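Local coordinates for proline iminopeptidase-related protein (PDB 2YYS) that is of unknown function but, as a member of the peptidase S33 family with an alpha/beta-hydrolase fold, probably acts as a peptidase, at residues A122-L134 with L221-Y235. Numbering follows the deposited sequence.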
loop_
_atom_site.group_PDB
_atom_site.type_symbol
_atom_site.label_atom_id
_atom_site.label_comp_id
_atom_site.label_asym_id
_atom_site.label_seq_id
_atom_site.Cartn_x
_atom_site.Cartn_y
_atom_site.Cartn_z
ATOM N N ALA A 122 11.923 -0.941 -4.056
ATOM C CA ALA A 122 10.637 -1.107 -3.394
ATOM C C ALA A 122 10.229 -2.553 -3.231
ATOM O O ALA A 122 10.619 -3.420 -4.011
ATOM C CB ALA A 122 9.536 -0.329 -4.130
ATOM N N ILE A 123 9.458 -2.796 -2.181
ATOM C CA ILE A 123 8.740 -4.034 -1.999
ATOM C C ILE A 123 7.263 -3.662 -2.044
ATOM O O ILE A 123 6.789 -2.843 -1.242
ATOM C CB ILE A 123 9.125 -4.708 -0.660
ATOM C CG1 ILE A 123 10.622 -5.027 -0.662
ATOM C CG2 ILE A 123 8.318 -5.979 -0.462
ATOM C CD1 ILE A 123 11.194 -5.536 0.671
ATOM N N LEU A 124 6.565 -4.230 -3.023
ATOM C CA LEU A 124 5.135 -4.048 -3.202
ATOM C C LEU A 124 4.381 -5.240 -2.613
ATOM O O LEU A 124 4.463 -6.366 -3.117
ATOM C CB LEU A 124 4.811 -3.909 -4.688
ATOM C CG LEU A 124 5.704 -2.978 -5.520
ATOM C CD1 LEU A 124 5.257 -2.954 -6.998
ATOM C CD2 LEU A 124 5.696 -1.580 -4.955
ATOM N N LEU A 125 3.659 -4.984 -1.530
ATOM C CA LEU A 125 2.819 -5.988 -0.907
ATOM C C LEU A 125 1.409 -5.842 -1.430
ATOM O O LEU A 125 0.807 -4.773 -1.309
ATOM C CB LEU A 125 2.824 -5.820 0.609
ATOM C CG LEU A 125 4.192 -5.673 1.275
ATOM C CD1 LEU A 125 4.017 -5.352 2.749
ATOM C CD2 LEU A 125 5.023 -6.918 1.107
ATOM N N ALA A 126 0.861 -6.918 -1.979
ATOM C CA ALA A 126 -0.527 -6.916 -2.416
ATOM C C ALA A 126 -0.853 -5.678 -3.254
ATOM O O ALA A 126 -1.783 -4.935 -2.957
ATOM C CB ALA A 126 -1.426 -6.975 -1.208
ATOM N N PRO A 127 -0.101 -5.458 -4.318
ATOM C CA PRO A 127 -0.262 -4.227 -5.096
ATOM C C PRO A 127 -1.638 -4.133 -5.751
ATOM O O PRO A 127 -2.176 -5.148 -6.224
ATOM C CB PRO A 127 0.832 -4.345 -6.153
ATOM C CG PRO A 127 0.999 -5.852 -6.318
ATOM C CD PRO A 127 0.895 -6.366 -4.910
ATOM N N TRP A 128 -2.200 -2.926 -5.725
ATOM C CA TRP A 128 -3.379 -2.556 -6.507
ATOM C C TRP A 128 -2.915 -1.574 -7.580
ATOM O O TRP A 128 -2.388 -0.504 -7.260
ATOM C CB TRP A 128 -4.448 -1.845 -5.658
ATOM C CG TRP A 128 -5.106 -2.655 -4.577
ATOM C CD1 TRP A 128 -4.806 -3.932 -4.201
ATOM C CD2 TRP A 128 -6.187 -2.236 -3.730
ATOM N NE1 TRP A 128 -5.621 -4.323 -3.170
ATOM C CE2 TRP A 128 -6.477 -3.303 -2.859
ATOM C CE3 TRP A 128 -6.934 -1.059 -3.614
ATOM C CZ2 TRP A 128 -7.478 -3.233 -1.897
ATOM C CZ3 TRP A 128 -7.928 -0.988 -2.657
ATOM C CH2 TRP A 128 -8.193 -2.071 -1.811
ATOM N N VAL A 129 -3.109 -1.930 -8.844
ATOM C CA VAL A 129 -2.785 -1.024 -9.934
ATOM C C VAL A 129 -3.907 -0.837 -10.952
ATOM O O VAL A 129 -3.928 0.158 -11.658
ATOM C CB VAL A 129 -1.524 -1.479 -10.688
ATOM C CG1 VAL A 129 -0.322 -1.553 -9.750
ATOM C CG2 VAL A 129 -1.745 -2.809 -11.365
ATOM N N ASN A 130 -4.807 -1.809 -11.047
ATOM C CA ASN A 130 -5.865 -1.811 -12.038
ATOM C C ASN A 130 -7.203 -1.794 -11.320
ATOM O O ASN A 130 -7.695 -2.828 -10.883
ATOM C CB ASN A 130 -5.751 -3.041 -12.958
ATOM C CG ASN A 130 -6.730 -2.981 -14.131
ATOM O OD1 ASN A 130 -7.734 -2.287 -14.064
ATOM N ND2 ASN A 130 -6.432 -3.709 -15.208
ATOM N N PHE A 131 -7.781 -0.605 -11.189
ATOM C CA PHE A 131 -9.040 -0.445 -10.479
ATOM C C PHE A 131 -10.257 -0.965 -11.246
ATOM O O PHE A 131 -11.145 -1.538 -10.623
ATOM C CB PHE A 131 -9.225 0.998 -10.006
ATOM C CG PHE A 131 -8.457 1.301 -8.755
ATOM C CD1 PHE A 131 -9.060 1.170 -7.506
ATOM C CD2 PHE A 131 -7.122 1.659 -8.815
ATOM C CE1 PHE A 131 -8.348 1.417 -6.340
ATOM C CE2 PHE A 131 -6.402 1.901 -7.648
ATOM C CZ PHE A 131 -7.022 1.781 -6.410
ATOM N N PRO A 132 -10.341 -0.773 -12.564
ATOM C CA PRO A 132 -11.382 -1.471 -13.327
ATOM C C PRO A 132 -11.389 -2.974 -13.085
ATOM O O PRO A 132 -12.454 -3.541 -12.991
ATOM C CB PRO A 132 -11.043 -1.142 -14.786
ATOM C CG PRO A 132 -10.429 0.230 -14.694
ATOM C CD PRO A 132 -9.581 0.156 -13.413
ATOM N N TRP A 133 -10.222 -3.597 -12.989
ATOM C CA TRP A 133 -10.132 -5.029 -12.680
ATOM C C TRP A 133 -10.709 -5.326 -11.291
ATOM O O TRP A 133 -11.488 -6.259 -11.121
ATOM C CB TRP A 133 -8.673 -5.510 -12.763
ATOM C CG TRP A 133 -8.496 -6.949 -12.404
ATOM C CD1 TRP A 133 -8.709 -8.035 -13.215
ATOM C CD2 TRP A 133 -8.093 -7.474 -11.130
ATOM N NE1 TRP A 133 -8.457 -9.199 -12.524
ATOM C CE2 TRP A 133 -8.082 -8.886 -11.242
ATOM C CE3 TRP A 133 -7.728 -6.893 -9.901
ATOM C CZ2 TRP A 133 -7.726 -9.720 -10.178
ATOM C CZ3 TRP A 133 -7.376 -7.723 -8.840
ATOM C CH2 TRP A 133 -7.377 -9.125 -8.989
ATOM N N LEU A 134 -10.331 -4.522 -10.301
ATOM C CA LEU A 134 -10.844 -4.693 -8.942
ATOM C C LEU A 134 -12.354 -4.541 -8.886
ATOM O O LEU A 134 -13.032 -5.264 -8.149
ATOM C CB LEU A 134 -10.174 -3.703 -7.985
ATOM C CG LEU A 134 -10.544 -3.758 -6.498
ATOM C CD1 LEU A 134 -10.433 -5.174 -5.930
ATOM C CD2 LEU A 134 -9.671 -2.807 -5.692
ATOM N N LEU A 221 13.132 -4.471 -7.158
ATOM C CA LEU A 221 11.697 -4.397 -6.954
ATOM C C LEU A 221 11.207 -5.828 -6.704
ATOM O O LEU A 221 11.609 -6.752 -7.414
ATOM C CB LEU A 221 11.059 -3.805 -8.213
ATOM C CG LEU A 221 9.777 -2.976 -8.182
ATOM C CD1 LEU A 221 9.832 -1.888 -7.176
ATOM C CD2 LEU A 221 9.551 -2.353 -9.551
ATOM N N TYR A 222 10.352 -6.010 -5.706
ATOM C CA TYR A 222 9.821 -7.325 -5.357
ATOM C C TYR A 222 8.318 -7.213 -5.157
ATOM O O TYR A 222 7.831 -6.220 -4.621
ATOM C CB TYR A 222 10.446 -7.822 -4.047
ATOM C CG TYR A 222 11.283 -9.076 -4.150
ATOM C CD1 TYR A 222 12.526 -9.040 -4.774
ATOM C CD2 TYR A 222 10.842 -10.297 -3.605
ATOM C CE1 TYR A 222 13.321 -10.183 -4.867
ATOM C CE2 TYR A 222 11.629 -11.462 -3.694
ATOM C CZ TYR A 222 12.875 -11.395 -4.331
ATOM O OH TYR A 222 13.691 -12.515 -4.439
ATOM N N VAL A 223 7.598 -8.246 -5.564
ATOM C CA VAL A 223 6.171 -8.332 -5.354
ATOM C C VAL A 223 5.894 -9.530 -4.449
ATOM O O VAL A 223 6.331 -10.642 -4.728
ATOM C CB VAL A 223 5.402 -8.493 -6.678
ATOM C CG1 VAL A 223 3.923 -8.672 -6.413
ATOM C CG2 VAL A 223 5.644 -7.287 -7.599
ATOM N N LEU A 224 5.185 -9.267 -3.358
ATOM C CA LEU A 224 4.714 -10.287 -2.424
ATOM C C LEU A 224 3.214 -10.167 -2.345
ATOM O O LEU A 224 2.692 -9.076 -2.125
ATOM C CB LEU A 224 5.264 -10.050 -1.017
ATOM C CG LEU A 224 6.600 -10.641 -0.599
ATOM C CD1 LEU A 224 7.710 -10.137 -1.466
ATOM C CD2 LEU A 224 6.875 -10.292 0.864
ATOM N N VAL A 225 2.517 -11.282 -2.495
ATOM C CA VAL A 225 1.064 -11.258 -2.529
ATOM C C VAL A 225 0.477 -12.577 -2.034
ATOM O O VAL A 225 1.096 -13.628 -2.144
ATOM C CB VAL A 225 0.581 -10.931 -3.966
ATOM C CG1 VAL A 225 0.942 -12.054 -4.934
ATOM C CG2 VAL A 225 -0.913 -10.634 -4.004
ATOM N N GLY A 226 -0.730 -12.519 -1.494
ATOM C CA GLY A 226 -1.402 -13.718 -1.019
ATOM C C GLY A 226 -2.144 -14.358 -2.168
ATOM O O GLY A 226 -2.813 -13.678 -2.930
ATOM N N GLU A 227 -2.031 -15.668 -2.295
ATOM C CA GLU A 227 -2.769 -16.410 -3.322
ATOM C C GLU A 227 -4.275 -16.198 -3.268
ATOM O O GLU A 227 -4.960 -16.243 -4.301
ATOM C CB GLU A 227 -2.486 -17.887 -3.128
ATOM C CG GLU A 227 -3.110 -18.818 -4.139
ATOM C CD GLU A 227 -2.890 -20.252 -3.699
ATOM O OE1 GLU A 227 -3.524 -20.668 -2.670
ATOM O OE2 GLU A 227 -2.028 -20.904 -4.348
ATOM N N ARG A 228 -4.783 -15.990 -2.057
ATOM C CA ARG A 228 -6.213 -15.786 -1.821
ATOM C C ARG A 228 -6.619 -14.341 -1.545
ATOM O O ARG A 228 -7.697 -14.073 -1.021
ATOM C CB ARG A 228 -6.667 -16.729 -0.704
ATOM C CG ARG A 228 -6.501 -18.203 -1.129
ATOM C CD ARG A 228 -7.047 -19.238 -0.153
ATOM N NE ARG A 228 -8.493 -19.132 0.043
ATOM C CZ ARG A 228 -9.196 -19.873 0.908
ATOM N NH1 ARG A 228 -8.591 -20.796 1.654
ATOM N NH2 ARG A 228 -10.510 -19.690 1.033
ATOM N N ASP A 229 -5.757 -13.406 -1.927
ATOM C CA ASP A 229 -6.074 -11.981 -1.876
ATOM C C ASP A 229 -6.820 -11.640 -3.159
ATOM O O ASP A 229 -6.208 -11.391 -4.200
ATOM C CB ASP A 229 -4.788 -11.174 -1.752
ATOM C CG ASP A 229 -5.023 -9.683 -1.625
ATOM O OD1 ASP A 229 -6.188 -9.241 -1.678
ATOM O OD2 ASP A 229 -4.080 -8.879 -1.488
ATOM N N GLY A 230 -8.149 -11.678 -3.088
ATOM C CA GLY A 230 -8.989 -11.343 -4.219
ATOM C C GLY A 230 -8.975 -9.877 -4.648
ATOM O O GLY A 230 -9.604 -9.557 -5.653
ATOM N N THR A 231 -8.289 -9.004 -3.902
ATOM C CA THR A 231 -8.083 -7.612 -4.314
ATOM C C THR A 231 -6.805 -7.373 -5.108
ATOM O O THR A 231 -6.609 -6.275 -5.626
ATOM C CB THR A 231 -8.065 -6.645 -3.108
ATOM O OG1 THR A 231 -6.866 -6.816 -2.340
ATOM C CG2 THR A 231 -9.198 -6.910 -2.148
ATOM N N SER A 232 -5.937 -8.376 -5.198
ATOM C CA SER A 232 -4.618 -8.220 -5.819
ATOM C C SER A 232 -4.216 -9.369 -6.749
ATOM O O SER A 232 -3.629 -9.121 -7.785
ATOM C CB SER A 232 -3.543 -8.091 -4.734
ATOM O OG SER A 232 -2.283 -7.746 -5.289
ATOM N N TYR A 233 -4.496 -10.612 -6.350
ATOM C CA TYR A 233 -4.091 -11.806 -7.094
ATOM C C TYR A 233 -5.295 -12.390 -7.834
ATOM O O TYR A 233 -6.390 -12.445 -7.259
ATOM C CB TYR A 233 -3.480 -12.865 -6.145
ATOM C CG TYR A 233 -2.749 -13.954 -6.898
ATOM C CD1 TYR A 233 -1.469 -13.738 -7.388
ATOM C CD2 TYR A 233 -3.365 -15.168 -7.190
ATOM C CE1 TYR A 233 -0.814 -14.703 -8.135
ATOM C CE2 TYR A 233 -2.704 -16.151 -7.929
ATOM C CZ TYR A 233 -1.432 -15.902 -8.401
ATOM O OH TYR A 233 -0.761 -16.838 -9.143
ATOM N N PRO A 234 -5.140 -12.870 -9.072
ATOM C CA PRO A 234 -3.867 -13.005 -9.798
ATOM C C PRO A 234 -3.362 -11.807 -10.616
ATOM O O PRO A 234 -2.365 -11.992 -11.309
ATOM C CB PRO A 234 -4.158 -14.166 -10.765
ATOM C CG PRO A 234 -5.626 -14.057 -11.064
ATOM C CD PRO A 234 -6.265 -13.424 -9.849
ATOM N N TYR A 235 -3.981 -10.633 -10.544
ATOM C CA TYR A 235 -3.493 -9.510 -11.345
ATOM C C TYR A 235 -2.047 -9.125 -11.019
ATOM O O TYR A 235 -1.345 -8.603 -11.877
ATOM C CB TYR A 235 -4.408 -8.289 -11.236
ATOM C CG TYR A 235 -4.255 -7.402 -12.438
ATOM C CD1 TYR A 235 -4.963 -7.652 -13.601
ATOM C CD2 TYR A 235 -3.355 -6.341 -12.428
ATOM C CE1 TYR A 235 -4.796 -6.854 -14.729
ATOM C CE2 TYR A 235 -3.178 -5.549 -13.529
ATOM C CZ TYR A 235 -3.898 -5.798 -14.680
ATOM O OH TYR A 235 -3.698 -4.994 -15.774
HETATM O O HOH W 1 -2.697 -6.535 -8.656
#
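Ala122 to Leu125 run parallel to Leu221 to Leu224, a worked example of how neighbouring strands of an alpha/beta-hydrolase sheet hand their C-terminal loops to one working edge. Four backbone hydrogen bonds, ending with Ala126 N to Leu224 O at 2.8 Å, zip the buried strands together, and Ala122 CB presses unusually close to Leu221 CD1, 3.4 Å away. Past the strands, side chains take over: Ser232 OG donates to Pro127 O (2.8 Å), while a water bridges that carbonyl to Ser232 O. Trp128 NE1 donates to Thr231 OG1 at 2.9 Å; this hydroxyl in turn donates to Asp229 OD1, and Asp229 OD2 is hydrogen-bonded to His255 ND1, consistent with the acid and histidine of the family's catalytic triad. The outer end is only partly buried. There Tyr235 CB sits squarely over the six-membered ring of Trp133, 3.5 Å from its centroid. With CG anti to the backbone N (chi1 -172°), Asn130 turns its amide nearly perpendicular to the tyrosine ring (89°), CB over the rim of one face and ND2 donating to Tyr235 OH, also hydrogen-bonded to Thr211. Cutting Tyr235 back to an alanine would probably leave Asn130 ND2 without this acceptor and Val129 CG2 without its aromatic neighbour. Strands 97-102 and 247-250 flank the pair, helices 236-243 and 262-274 packing against its two faces.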